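Local coordinates for 5,10-methylenetetrahydromethanopterin reductase (Methanopyrus kandleri, PDB 1EZW), which catalyses the reversible reduction of methylene-tetrahydromethanopterin to methyl-tetrahydromethanopterin with reduced coenzyme F420, a step of methanogenesis from carbon dioxide, at residues K236-A241 against A301-T306; M182-G187 against A214-R219; Y139-G144 against A159-R164. All blocks are in the same frame, centred on the assembly; numbering follows the deposited sequence.

Contact 1: residues K236-A241 against A301-T306; sequences KDEDKA and AGDPDT
Glu238 reaches across to the start of the helix that begins at Pro304, and its OE2 carries the polar part of the contact. The side chain is extended, with CG anti to the backbone N (chi1 -180°), and CG passes over Gly302 CA. OE2 then accepts from two donors. Asp303 N gives a nearly straight bond of 3.0 Å to Glu238 OE2, on the anti lone pair. Thr306 OG1 donates to Glu238 OE2 at 2.5 Å, which is very short; the two side chains cross at about a right angle. Asp303 is the N-cap of this helix, and its OD2 accepts from Thr306 N at 3.2 Å. Asp303 OD2 is also 3.2 Å from Glu238 OE2, two acceptors side by side; the helix-start N-H groups probably ease the repulsion. A water bridges Lys236 O, Glu238 N and Asp303 OD1, and a second joins Glu238 OE1 to Thr306 OG1. Ala241 CB packs 3.5 Å from Gly302 O. A CB on Gly302 would probably run into Glu238 OE2, and its backbone angles already call for glycine. The contact joins the first turns of helices 238-254 and 304-316, beside the parallel strands 232-234 and 300-302, while Pro304 packs on helix 332-342.

Contact 2: residues M182-G187 against A214-R219; sequences MLKTAG and AKEAGR
Two helices of the TIM barrel, 180-189 and 200-216, meet here near their C-terminal ends, where Lys184 pairs with Glu216 and Gly187 lies against Ala214. Lys184 NZ donates to Glu216 OE1 at 2.5 Å in a salt bridge, coming from above the carboxylate plane. The lysine chain runs straight to CE and bends only at its last torsion (chi4 -53°), which swings NZ over the carboxylate. The two side chains cross at about a right angle, and Lys184 CE also lies 3.3 Å from Glu216 OE2. At Gly187 the backbones come close. Gly187 O takes a CA-H...O contact from Ala214 CA at 3.2 Å, and a CB on the glycine would be tight against Ala214 N. Arg219 NH2 adds a weak bond of 2.9 Å to Gly187 O, with an angle of 129° at the hydrogen. The stronger hold on this guanidinium is Ala190 O, which accepts from NH1. Helix 200-216 ends in a Schellman motif with Gly218 as the C-prime residue: Ala214 O accepts from Arg219 N, and Lys215 O from Gly218 N. Such close packing of successive helices, linked through strand 192-196, belongs to the outer helical layer of a (beta/alpha)8 barrel.

Contact 3: residues Y139-G144 against A159-R164; sequences YQYLEG and ADVKAR
Helix 127-142 closes in a Schellman motif, with Gly144 at positive phi (105°), and Gly144 CA comes within 5.8 Å of Val161 CA in the irregular segment 159-164. Tyr141 and Val161 form the apolar part of the contact. Tyr141 CG is anti to the backbone N (chi1 -175°), and the ring beyond it lies against the loop. Val161 CG1 sits over the centre of one ring face, a CH-pi contact of 3.6 Å to the Tyr141 centroid. Val161 CG2 touches Tyr141 CD1 at 3.6 Å. Farther out, Ala163 CB lies 3.5 Å from Tyr141 OH, which is hydrogen-bonded to Tyr40 O of the second subunit. An alanine in place of Tyr141 would probably open a gap beside Val161 CG1 and CG2 and leave Tyr40 O of the second subunit without this partner. Gly144 CA lies 3.6 Å above the centre of the Arg164 guanidinium face. Arg164 NH2 bonds back to Val161 O and Ala163 O, both near the guanidinium plane, and these bonds fix how the group is turned. One water joins Tyr141 O to Ala163 O. Another accepts from Val161 N and donates to Gly144 O. Tyr141 also packs on helix 73-86. The loop after helix 127-142 leads to strand 173-176 and forms part of the contact with the second subunit of the tetramer, where Asp160 forms a salt bridge with Lys105 of that subunit.

How the contacts relate
Along the chain contact 3 comes first, then contact 2, then contact 1, each closing before the next opens. All lie in the luciferase-like part of the chain, a TIM barrel. Contacts 2 and 3 are the closest pair, with centres about 26 Å apart and nearest atoms about 10 Å apart. They are linked by packing of helix 180-189 on helix 127-142 and by strand 173-176, which lies between them in sequence. Contact 1 is on the opposite side of the chain's centre from contact 3, with centres about 47 Å apart; its centre is about 36 Å from that of contact 2. Contact 3 is also touched by the second subunit, whereas no other chain of the assembly touches contacts 1 and 2.

Contact 1: residues K236-A241 against A301-T306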
ATOM      1  N   LYS A 236      26.358   0.373 -19.896  1.00 31.20           N
ATOM      2  CA  LYS A 236      27.317  -0.548 -20.504  1.00 34.11           C
ATOM      3  C   LYS A 236      28.127   0.210 -21.570  1.00 33.75           C
ATOM      4  O   LYS A 236      29.217  -0.211 -21.936  1.00 34.82           O
ATOM      5  CB  LYS A 236      26.589  -1.754 -21.112  1.00 35.94           C
ATOM      6  CG  LYS A 236      25.533  -1.374 -22.125  1.00 40.84           C
ATOM      7  CD  LYS A 236      24.729  -2.601 -22.588  1.00 44.15           C
ATOM      8  CE  LYS A 236      23.777  -2.238 -23.725  1.00 45.57           C
ATOM      9  NZ  LYS A 236      22.883  -1.108 -23.327  1.00 48.19           N
ATOM     10  N   ASP A 237      27.587   1.322 -22.057  1.00 33.12           N
ATOM     11  CA  ASP A 237      28.255   2.168 -23.043  1.00 34.62           C
ATOM     12  C   ASP A 237      28.819   3.364 -22.259  1.00 33.90           C
ATOM     13  O   ASP A 237      28.096   4.307 -21.922  1.00 33.63           O
ATOM     14  CB  ASP A 237      27.254   2.684 -24.084  1.00 37.60           C
ATOM     15  CG  ASP A 237      27.897   3.607 -25.127  1.00 39.84           C
ATOM     16  OD1 ASP A 237      28.801   4.378 -24.777  1.00 39.05           O
ATOM     17  OD2 ASP A 237      27.457   3.593 -26.298  1.00 43.52           O
ATOM     18  N   GLU A 238      30.115   3.324 -21.976  1.00 33.79           N
ATOM     19  CA  GLU A 238      30.743   4.395 -21.215  1.00 32.70           C
ATOM     20  C   GLU A 238      30.465   5.796 -21.735  1.00 33.16           C
ATOM     21  O   GLU A 238      30.244   6.728 -20.965  1.00 32.74           O
ATOM     22  CB  GLU A 238      32.264   4.151 -21.110  1.00 32.22           C
ATOM     23  CG  GLU A 238      32.965   5.229 -20.318  1.00 34.26           C
ATOM     24  CD  GLU A 238      34.187   4.710 -19.611  1.00 35.24           C
ATOM     25  OE1 GLU A 238      35.314   5.131 -19.972  1.00 36.76           O
ATOM     26  OE2 GLU A 238      34.026   3.869 -18.703  1.00 31.72           O
ATOM     27  N   ASP A 239      30.482   5.970 -23.052  1.00 33.72           N
ATOM     28  CA  ASP A 239      30.227   7.292 -23.597  1.00 35.15           C
ATOM     29  C   ASP A 239      28.852   7.813 -23.268  1.00 34.04           C
ATOM     30  O   ASP A 239      28.687   8.988 -22.961  1.00 35.46           O
ATOM     31  CB  ASP A 239      30.423   7.267 -25.107  1.00 38.77           C
ATOM     32  CG  ASP A 239      31.862   7.157 -25.479  1.00 42.06           C
ATOM     33  OD1 ASP A 239      32.617   8.056 -25.063  1.00 43.90           O
ATOM     34  OD2 ASP A 239      32.235   6.187 -26.174  1.00 47.10           O
ATOM     35  N   LYS A 240      27.868   6.932 -23.338  1.00 34.13           N
ATOM     36  CA  LYS A 240      26.491   7.300 -23.028  1.00 34.10           C
ATOM     37  C   LYS A 240      26.373   7.675 -21.538  1.00 32.99           C
ATOM     38  O   LYS A 240      25.706   8.647 -21.184  1.00 31.70           O
ATOM     39  CB  LYS A 240      25.555   6.139 -23.376  1.00 36.27           C
ATOM     40  CG  LYS A 240      25.184   6.064 -24.863  1.00 39.19           C
ATOM     41  CD  LYS A 240      24.154   4.959 -25.154  1.00 41.57           C
ATOM     42  CE  LYS A 240      22.934   5.024 -24.209  1.00 43.70           C
ATOM     43  NZ  LYS A 240      22.246   6.363 -24.082  1.00 44.78           N
ATOM     44  N   ALA A 241      27.045   6.914 -20.679  1.00 31.50           N
ATOM     45  CA  ALA A 241      27.014   7.216 -19.239  1.00 31.13           C
ATOM     46  C   ALA A 241      27.592   8.614 -19.002  1.00 30.82           C
ATOM     47  O   ALA A 241      26.993   9.451 -18.325  1.00 30.32           O
ATOM     48  CB  ALA A 241      27.826   6.172 -18.460  1.00 29.07           C
ATOM     49  N   ALA A 301      31.311   8.437 -13.330  1.00 25.20           N
ATOM     50  CA  ALA A 301      30.642   8.061 -14.569  1.00 24.70           C
ATOM     51  C   ALA A 301      31.407   7.095 -15.478  1.00 26.98           C
ATOM     52  O   ALA A 301      32.639   7.160 -15.585  1.00 27.28           O
ATOM     53  CB  ALA A 301      30.289   9.335 -15.358  1.00 24.96           C
ATOM     54  N   GLY A 302      30.668   6.209 -16.143  1.00 25.24           N
ATOM     55  CA  GLY A 302      31.306   5.269 -17.063  1.00 25.99           C
ATOM     56  C   GLY A 302      30.691   3.895 -17.075  1.00 27.57           C
ATOM     57  O   GLY A 302      29.561   3.742 -16.606  1.00 24.65           O
ATOM     58  N   ASP A 303      31.397   2.898 -17.617  1.00 26.76           N
ATOM     59  CA  ASP A 303      30.866   1.540 -17.618  1.00 26.91           C
ATOM     60  C   ASP A 303      31.177   0.928 -16.270  1.00 26.69           C
ATOM     61  O   ASP A 303      31.870   1.542 -15.450  1.00 26.42           O
ATOM     62  CB  ASP A 303      31.393   0.700 -18.823  1.00 26.39           C
ATOM     63  CG  ASP A 303      32.921   0.609 -18.899  1.00 30.47           C
ATOM     64  OD1 ASP A 303      33.421   0.331 -20.019  1.00 30.70           O
ATOM     65  OD2 ASP A 303      33.624   0.771 -17.892  1.00 26.13           O
ATOM     66  N   PRO A 304      30.640  -0.263 -15.983  1.00 26.47           N
ATOM     67  CA  PRO A 304      30.894  -0.901 -14.695  1.00 25.46           C
ATOM     68  C   PRO A 304      32.365  -0.982 -14.288  1.00 28.37           C
ATOM     69  O   PRO A 304      32.710  -0.797 -13.120  1.00 25.99           O
ATOM     70  CB  PRO A 304      30.217  -2.260 -14.858  1.00 27.49           C
ATOM     71  CG  PRO A 304      29.062  -1.911 -15.713  1.00 27.31           C
ATOM     72  CD  PRO A 304      29.724  -1.092 -16.782  1.00 28.01           C
ATOM     73  N   ASP A 305      33.245  -1.250 -15.240  1.00 27.09           N
ATOM     74  CA  ASP A 305      34.646  -1.326 -14.852  1.00 28.35           C
ATOM     75  C   ASP A 305      35.214  -0.019 -14.327  1.00 25.31           C
ATOM     76  O   ASP A 305      35.909  -0.005 -13.313  1.00 27.50           O
ATOM     77  CB  ASP A 305      35.480  -1.822 -16.019  1.00 32.42           C
ATOM     78  CG  ASP A 305      35.992  -3.177 -15.754  1.00 39.10           C
ATOM     79  OD1 ASP A 305      35.151  -4.109 -15.700  1.00 41.54           O
ATOM     80  OD2 ASP A 305      37.225  -3.298 -15.544  1.00 43.75           O
ATOM     81  N   THR A 306      34.905   1.059 -15.018  1.00 23.44           N
ATOM     82  CA  THR A 306      35.336   2.395 -14.651  1.00 23.95           C
ATOM     83  C   THR A 306      34.738   2.788 -13.313  1.00 24.58           C
ATOM     84  O   THR A 306      35.415   3.345 -12.444  1.00 23.70           O
ATOM     85  CB  THR A 306      34.898   3.380 -15.716  1.00 24.23           C
ATOM     86  OG1 THR A 306      35.567   3.039 -16.938  1.00 26.16           O
ATOM     87  CG2 THR A 306      35.264   4.803 -15.362  1.00 24.30           C
TER
HETATM   88  O   HOH W   1      31.867   1.100 -22.427  1.00 44.69           O
HETATM   89  O   HOH W   2      37.182   3.035 -19.666  1.00 33.96           O

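Contact 2: residues M182-G187 against A214-R219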
ATOM      1  N   MET A 182      30.629  22.242   9.890  1.00 25.88           N
ATOM      2  CA  MET A 182      29.635  21.174   9.824  1.00 24.39           C
ATOM      3  C   MET A 182      30.271  19.796   9.848  1.00 22.40           C
ATOM      4  O   MET A 182      29.742  18.863  10.453  1.00 23.09           O
ATOM      5  CB  MET A 182      28.777  21.341   8.567  1.00 26.29           C
ATOM      6  CG  MET A 182      27.837  22.504   8.667  1.00 28.60           C
ATOM      7  SD  MET A 182      26.609  22.255   9.996  1.00 30.09           S
ATOM      8  CE  MET A 182      25.759  23.689   9.836  1.00 31.21           C
ATOM      9  N   LEU A 183      31.413  19.639   9.187  1.00 21.68           N
ATOM     10  CA  LEU A 183      32.088  18.345   9.183  1.00 21.42           C
ATOM     11  C   LEU A 183      32.534  17.962  10.575  1.00 22.50           C
ATOM     12  O   LEU A 183      32.395  16.824  10.987  1.00 21.43           O
ATOM     13  CB  LEU A 183      33.306  18.359   8.244  1.00 22.75           C
ATOM     14  CG  LEU A 183      33.019  18.374   6.729  1.00 24.04           C
ATOM     15  CD1 LEU A 183      34.319  18.726   5.978  1.00 21.99           C
ATOM     16  CD2 LEU A 183      32.511  16.976   6.276  1.00 23.63           C
ATOM     17  N   LYS A 184      33.094  18.924  11.307  1.00 22.33           N
ATOM     18  CA  LYS A 184      33.537  18.617  12.658  1.00 23.22           C
ATOM     19  C   LYS A 184      32.333  18.287  13.581  1.00 21.60           C
ATOM     20  O   LYS A 184      32.363  17.344  14.376  1.00 19.85           O
ATOM     21  CB  LYS A 184      34.327  19.822  13.185  1.00 24.58           C
ATOM     22  CG  LYS A 184      35.119  19.518  14.404  1.00 29.56           C
ATOM     23  CD  LYS A 184      35.970  20.751  14.782  1.00 32.78           C
ATOM     24  CE  LYS A 184      36.843  20.436  15.990  1.00 36.06           C
ATOM     25  NZ  LYS A 184      35.981  19.919  17.078  1.00 42.38           N
ATOM     26  N   THR A 185      31.264  19.061  13.444  1.00 21.07           N
ATOM     27  CA  THR A 185      30.063  18.822  14.251  1.00 20.27           C
ATOM     28  C   THR A 185      29.488  17.423  13.968  1.00 20.21           C
ATOM     29  O   THR A 185      29.052  16.716  14.870  1.00 20.56           O
ATOM     30  CB  THR A 185      28.991  19.891  13.927  1.00 21.49           C
ATOM     31  OG1 THR A 185      29.545  21.191  14.213  1.00 23.66           O
ATOM     32  CG2 THR A 185      27.700  19.674  14.779  1.00 21.02           C
ATOM     33  N   ALA A 186      29.485  17.039  12.699  1.00 20.38           N
ATOM     34  CA  ALA A 186      28.955  15.734  12.323  1.00 19.69           C
ATOM     35  C   ALA A 186      29.820  14.622  12.938  1.00 21.00           C
ATOM     36  O   ALA A 186      29.314  13.632  13.424  1.00 21.18           O
ATOM     37  CB  ALA A 186      28.897  15.629  10.775  1.00 19.50           C
ATOM     38  N   GLY A 187      31.148  14.803  12.962  1.00 20.98           N
ATOM     39  CA  GLY A 187      31.970  13.757  13.562  1.00 21.04           C
ATOM     40  C   GLY A 187      31.702  13.659  15.050  1.00 19.76           C
ATOM     41  O   GLY A 187      31.818  12.600  15.676  1.00 21.22           O
ATOM     42  N   ALA A 214      35.102  13.564  15.829  1.00 22.03           N
ATOM     43  CA  ALA A 214      34.874  12.284  16.460  1.00 24.16           C
ATOM     44  C   ALA A 214      35.786  12.132  17.692  1.00 24.80           C
ATOM     45  O   ALA A 214      35.326  11.741  18.760  1.00 24.87           O
ATOM     46  CB  ALA A 214      35.115  11.145  15.470  1.00 25.61           C
ATOM     47  N   LYS A 215      37.062  12.471  17.525  1.00 26.15           N
ATOM     48  CA  LYS A 215      38.030  12.366  18.627  1.00 28.12           C
ATOM     49  C   LYS A 215      37.639  13.217  19.807  1.00 29.04           C
ATOM     50  O   LYS A 215      37.763  12.787  20.957  1.00 28.57           O
ATOM     51  CB  LYS A 215      39.434  12.735  18.131  1.00 28.96           C
ATOM     52  CG  LYS A 215      40.024  11.703  17.172  1.00 36.13           C
ATOM     53  CD  LYS A 215      41.478  12.022  16.790  1.00 40.52           C
ATOM     54  CE  LYS A 215      42.058  10.955  15.847  1.00 42.86           C
ATOM     55  NZ  LYS A 215      42.068   9.579  16.467  1.00 44.74           N
ATOM     56  N   GLU A 216      37.150  14.422  19.540  1.00 29.60           N
ATOM     57  CA  GLU A 216      36.711  15.283  20.627  1.00 31.71           C
ATOM     58  C   GLU A 216      35.507  14.709  21.370  1.00 32.73           C
ATOM     59  O   GLU A 216      35.241  15.073  22.522  1.00 33.48           O
ATOM     60  CB  GLU A 216      36.432  16.693  20.105  1.00 32.82           C
ATOM     61  CG  GLU A 216      37.734  17.428  19.805  1.00 33.96           C
ATOM     62  CD  GLU A 216      37.532  18.844  19.289  1.00 35.64           C
ATOM     63  OE1 GLU A 216      36.434  19.402  19.499  1.00 37.91           O
ATOM     64  OE2 GLU A 216      38.487  19.400  18.695  1.00 36.28           O
ATOM     65  N   ALA A 217      34.792  13.772  20.746  1.00 29.71           N
ATOM     66  CA  ALA A 217      33.648  13.163  21.399  1.00 29.39           C
ATOM     67  C   ALA A 217      34.020  11.766  21.897  1.00 29.48           C
ATOM     68  O   ALA A 217      33.163  11.013  22.334  1.00 28.81           O
ATOM     69  CB  ALA A 217      32.444  13.083  20.398  1.00 30.25           C
ATOM     70  N   GLY A 218      35.307  11.421  21.832  1.00 28.80           N
ATOM     71  CA  GLY A 218      35.732  10.109  22.290  1.00 28.72           C
ATOM     72  C   GLY A 218      35.292   8.988  21.362  1.00 30.33           C
ATOM     73  O   GLY A 218      35.178   7.827  21.782  1.00 31.28           O
ATOM     74  N   ARG A 219      35.067   9.323  20.095  1.00 29.13           N
ATOM     75  CA  ARG A 219      34.610   8.340  19.125  1.00 30.77           C
ATOM     76  C   ARG A 219      35.694   8.000  18.126  1.00 31.90           C
ATOM     77  O   ARG A 219      36.589   8.797  17.862  1.00 32.49           O
ATOM     78  CB  ARG A 219      33.404   8.891  18.342  1.00 28.56           C
ATOM     79  CG  ARG A 219      32.265   9.375  19.223  1.00 28.38           C
ATOM     80  CD  ARG A 219      31.212  10.113  18.397  1.00 29.85           C
ATOM     81  NE  ARG A 219      30.394   9.157  17.653  1.00 27.45           N
ATOM     82  CZ  ARG A 219      29.674   9.481  16.583  1.00 27.51           C
ATOM     83  NH1 ARG A 219      28.949   8.533  15.972  1.00 26.68           N
ATOM     84  NH2 ARG A 219      29.720  10.712  16.092  1.00 24.03           N
TER

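Contact 3: residues Y139-G144 against A159-R164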
ATOM      1  N   TYR A 139      15.696  13.160  19.444  1.00 18.55           N
ATOM      2  CA  TYR A 139      15.953  11.965  20.217  1.00 19.01           C
ATOM      3  C   TYR A 139      15.212  11.944  21.547  1.00 19.23           C
ATOM      4  O   TYR A 139      14.846  10.872  22.012  1.00 19.44           O
ATOM      5  CB  TYR A 139      17.474  11.736  20.330  1.00 18.92           C
ATOM      6  CG  TYR A 139      17.936  11.171  18.979  1.00 17.39           C
ATOM      7  CD1 TYR A 139      18.216  12.022  17.901  1.00 17.81           C
ATOM      8  CD2 TYR A 139      17.977   9.793  18.779  1.00 20.04           C
ATOM      9  CE1 TYR A 139      18.534  11.509  16.617  1.00 20.86           C
ATOM     10  CE2 TYR A 139      18.295   9.248  17.497  1.00 20.91           C
ATOM     11  CZ  TYR A 139      18.564  10.117  16.437  1.00 21.84           C
ATOM     12  OH  TYR A 139      18.858   9.626  15.184  1.00 22.02           O
ATOM     13  N   GLN A 140      14.961  13.112  22.144  1.00 18.40           N
ATOM     14  CA  GLN A 140      14.107  13.101  23.332  1.00 18.94           C
ATOM     15  C   GLN A 140      12.718  12.570  22.940  1.00 18.79           C
ATOM     16  O   GLN A 140      12.112  11.799  23.691  1.00 19.34           O
ATOM     17  CB  GLN A 140      13.925  14.485  23.952  1.00 19.17           C
ATOM     18  CG  GLN A 140      15.176  14.982  24.732  1.00 21.82           C
ATOM     19  CD  GLN A 140      14.837  16.227  25.527  1.00 25.27           C
ATOM     20  OE1 GLN A 140      13.721  16.338  26.041  1.00 23.36           O
ATOM     21  NE2 GLN A 140      15.817  17.148  25.687  1.00 23.49           N
ATOM     22  N   TYR A 141      12.234  12.960  21.759  1.00 18.41           N
ATOM     23  CA  TYR A 141      10.922  12.523  21.255  1.00 17.56           C
ATOM     24  C   TYR A 141      10.930  11.002  21.020  1.00 17.58           C
ATOM     25  O   TYR A 141      10.014  10.286  21.419  1.00 18.95           O
ATOM     26  CB  TYR A 141      10.635  13.281  19.947  1.00 16.75           C
ATOM     27  CG  TYR A 141       9.256  13.037  19.360  1.00 15.82           C
ATOM     28  CD1 TYR A 141       8.236  13.963  19.520  1.00 16.55           C
ATOM     29  CD2 TYR A 141       8.983  11.865  18.652  1.00 16.41           C
ATOM     30  CE1 TYR A 141       6.943  13.739  18.976  1.00 18.64           C
ATOM     31  CE2 TYR A 141       7.705  11.630  18.104  1.00 17.34           C
ATOM     32  CZ  TYR A 141       6.697  12.566  18.267  1.00 17.88           C
ATOM     33  OH  TYR A 141       5.441  12.384  17.673  1.00 16.36           O
ATOM     34  N   LEU A 142      11.974  10.506  20.367  1.00 17.87           N
ATOM     35  CA  LEU A 142      12.105   9.071  20.092  1.00 17.14           C
ATOM     36  C   LEU A 142      12.286   8.234  21.359  1.00 18.80           C
ATOM     37  O   LEU A 142      11.978   7.034  21.356  1.00 19.96           O
ATOM     38  CB  LEU A 142      13.273   8.823  19.121  1.00 16.21           C
ATOM     39  CG  LEU A 142      13.110   9.384  17.725  1.00 15.88           C
ATOM     40  CD1 LEU A 142      14.418   9.131  16.941  1.00 17.42           C
ATOM     41  CD2 LEU A 142      11.960   8.654  17.014  1.00 16.30           C
ATOM     42  N   GLU A 143      12.796   8.846  22.444  1.00 20.04           N
ATOM     43  CA  GLU A 143      12.914   8.125  23.709  1.00 22.61           C
ATOM     44  C   GLU A 143      11.568   8.079  24.431  1.00 23.89           C
ATOM     45  O   GLU A 143      11.441   7.428  25.479  1.00 24.95           O
ATOM     46  CB  GLU A 143      13.980   8.771  24.632  1.00 24.13           C
ATOM     47  CG  GLU A 143      15.415   8.646  24.078  1.00 29.02           C
ATOM     48  CD  GLU A 143      16.016   7.268  24.276  1.00 35.02           C
ATOM     49  OE1 GLU A 143      15.267   6.339  24.648  1.00 37.11           O
ATOM     50  OE2 GLU A 143      17.247   7.101  24.061  1.00 37.89           O
ATOM     51  N   GLY A 144      10.564   8.770  23.882  1.00 22.32           N
ATOM     52  CA  GLY A 144       9.224   8.770  24.472  1.00 22.95           C
ATOM     53  C   GLY A 144       8.821  10.032  25.221  1.00 23.43           C
ATOM     54  O   GLY A 144       7.666  10.147  25.704  1.00 23.68           O
ATOM     55  N   ALA A 159       6.607  18.925  26.412  1.00 22.64           N
ATOM     56  CA  ALA A 159       5.919  18.299  25.287  1.00 21.70           C
ATOM     57  C   ALA A 159       5.809  16.786  25.376  1.00 21.52           C
ATOM     58  O   ALA A 159       6.752  16.083  25.042  1.00 21.90           O
ATOM     59  CB  ALA A 159       6.640  18.697  24.008  1.00 21.28           C
ATOM     60  N   ASP A 160       4.663  16.291  25.844  1.00 20.98           N
ATOM     61  CA  ASP A 160       4.489  14.870  25.958  1.00 22.70           C
ATOM     62  C   ASP A 160       4.421  14.286  24.549  1.00 21.28           C
ATOM     63  O   ASP A 160       4.186  15.009  23.559  1.00 20.51           O
ATOM     64  CB  ASP A 160       3.238  14.548  26.776  1.00 27.86           C
ATOM     65  CG  ASP A 160       1.973  14.998  26.112  1.00 33.23           C
ATOM     66  OD1 ASP A 160       1.895  16.142  25.618  1.00 38.01           O
ATOM     67  OD2 ASP A 160       1.018  14.200  26.107  1.00 40.05           O
ATOM     68  N   VAL A 161       4.671  12.993  24.485  1.00 20.21           N
ATOM     69  CA  VAL A 161       4.730  12.278  23.213  1.00 21.74           C
ATOM     70  C   VAL A 161       3.954  10.987  23.285  1.00 21.58           C
ATOM     71  O   VAL A 161       4.170  10.176  24.167  1.00 21.99           O
ATOM     72  CB  VAL A 161       6.195  11.915  22.889  1.00 21.64           C
ATOM     73  CG1 VAL A 161       6.263  11.159  21.566  1.00 20.81           C
ATOM     74  CG2 VAL A 161       7.054  13.185  22.806  1.00 21.74           C
ATOM     75  N   LYS A 162       3.040  10.780  22.355  0.50 19.98           N
ATOM     76  CA  LYS A 162       2.324   9.524  22.348  0.50 21.08           C
ATOM     77  C   LYS A 162       2.873   8.611  21.272  0.50 20.95           C
ATOM     78  O   LYS A 162       3.063   7.421  21.519  0.50 22.05           O
ATOM     79  CB  LYS A 162       0.832   9.734  22.118  0.50 22.32           C
ATOM     80  CG  LYS A 162       0.049   9.986  23.394  0.50 23.38           C
ATOM     81  CD  LYS A 162      -0.915  11.092  23.098  0.50 24.91           C
ATOM     82  CE  LYS A 162      -0.108  12.340  22.857  0.50 24.61           C
ATOM     83  NZ  LYS A 162       0.822  12.661  23.969  0.50 25.73           N
ATOM     84  N   ALA A 163       3.138   9.164  20.087  1.00 20.44           N
ATOM     85  CA  ALA A 163       3.631   8.343  18.967  1.00 18.74           C
ATOM     86  C   ALA A 163       4.886   7.584  19.339  1.00 20.26           C
ATOM     87  O   ALA A 163       5.788   8.131  20.007  1.00 21.80           O
ATOM     88  CB  ALA A 163       3.917   9.230  17.752  1.00 18.25           C
ATOM     89  N   ARG A 164       4.932   6.324  18.948  1.00 19.14           N
ATOM     90  CA  ARG A 164       6.124   5.555  19.204  1.00 20.34           C
ATOM     91  C   ARG A 164       6.699   5.025  17.891  1.00 19.45           C
ATOM     92  O   ARG A 164       5.971   4.584  16.990  1.00 17.94           O
ATOM     93  CB  ARG A 164       5.850   4.383  20.143  1.00 23.60           C
ATOM     94  CG  ARG A 164       5.657   4.816  21.622  1.00 26.99           C
ATOM     95  CD  ARG A 164       6.950   5.408  22.213  1.00 32.17           C
ATOM     96  NE  ARG A 164       6.769   5.796  23.620  1.00 33.46           N
ATOM     97  CZ  ARG A 164       6.158   6.906  24.029  1.00 35.44           C
ATOM     98  NH1 ARG A 164       6.031   7.176  25.340  1.00 37.30           N
ATOM     99  NH2 ARG A 164       5.719   7.776  23.139  1.00 35.64           N
TER
HETATM  100  O   HOH W   3       8.477   8.639  19.717  1.00 20.60           O
HETATM  101  O   HOH W   4       5.922  11.959  26.795  1.00 21.60           O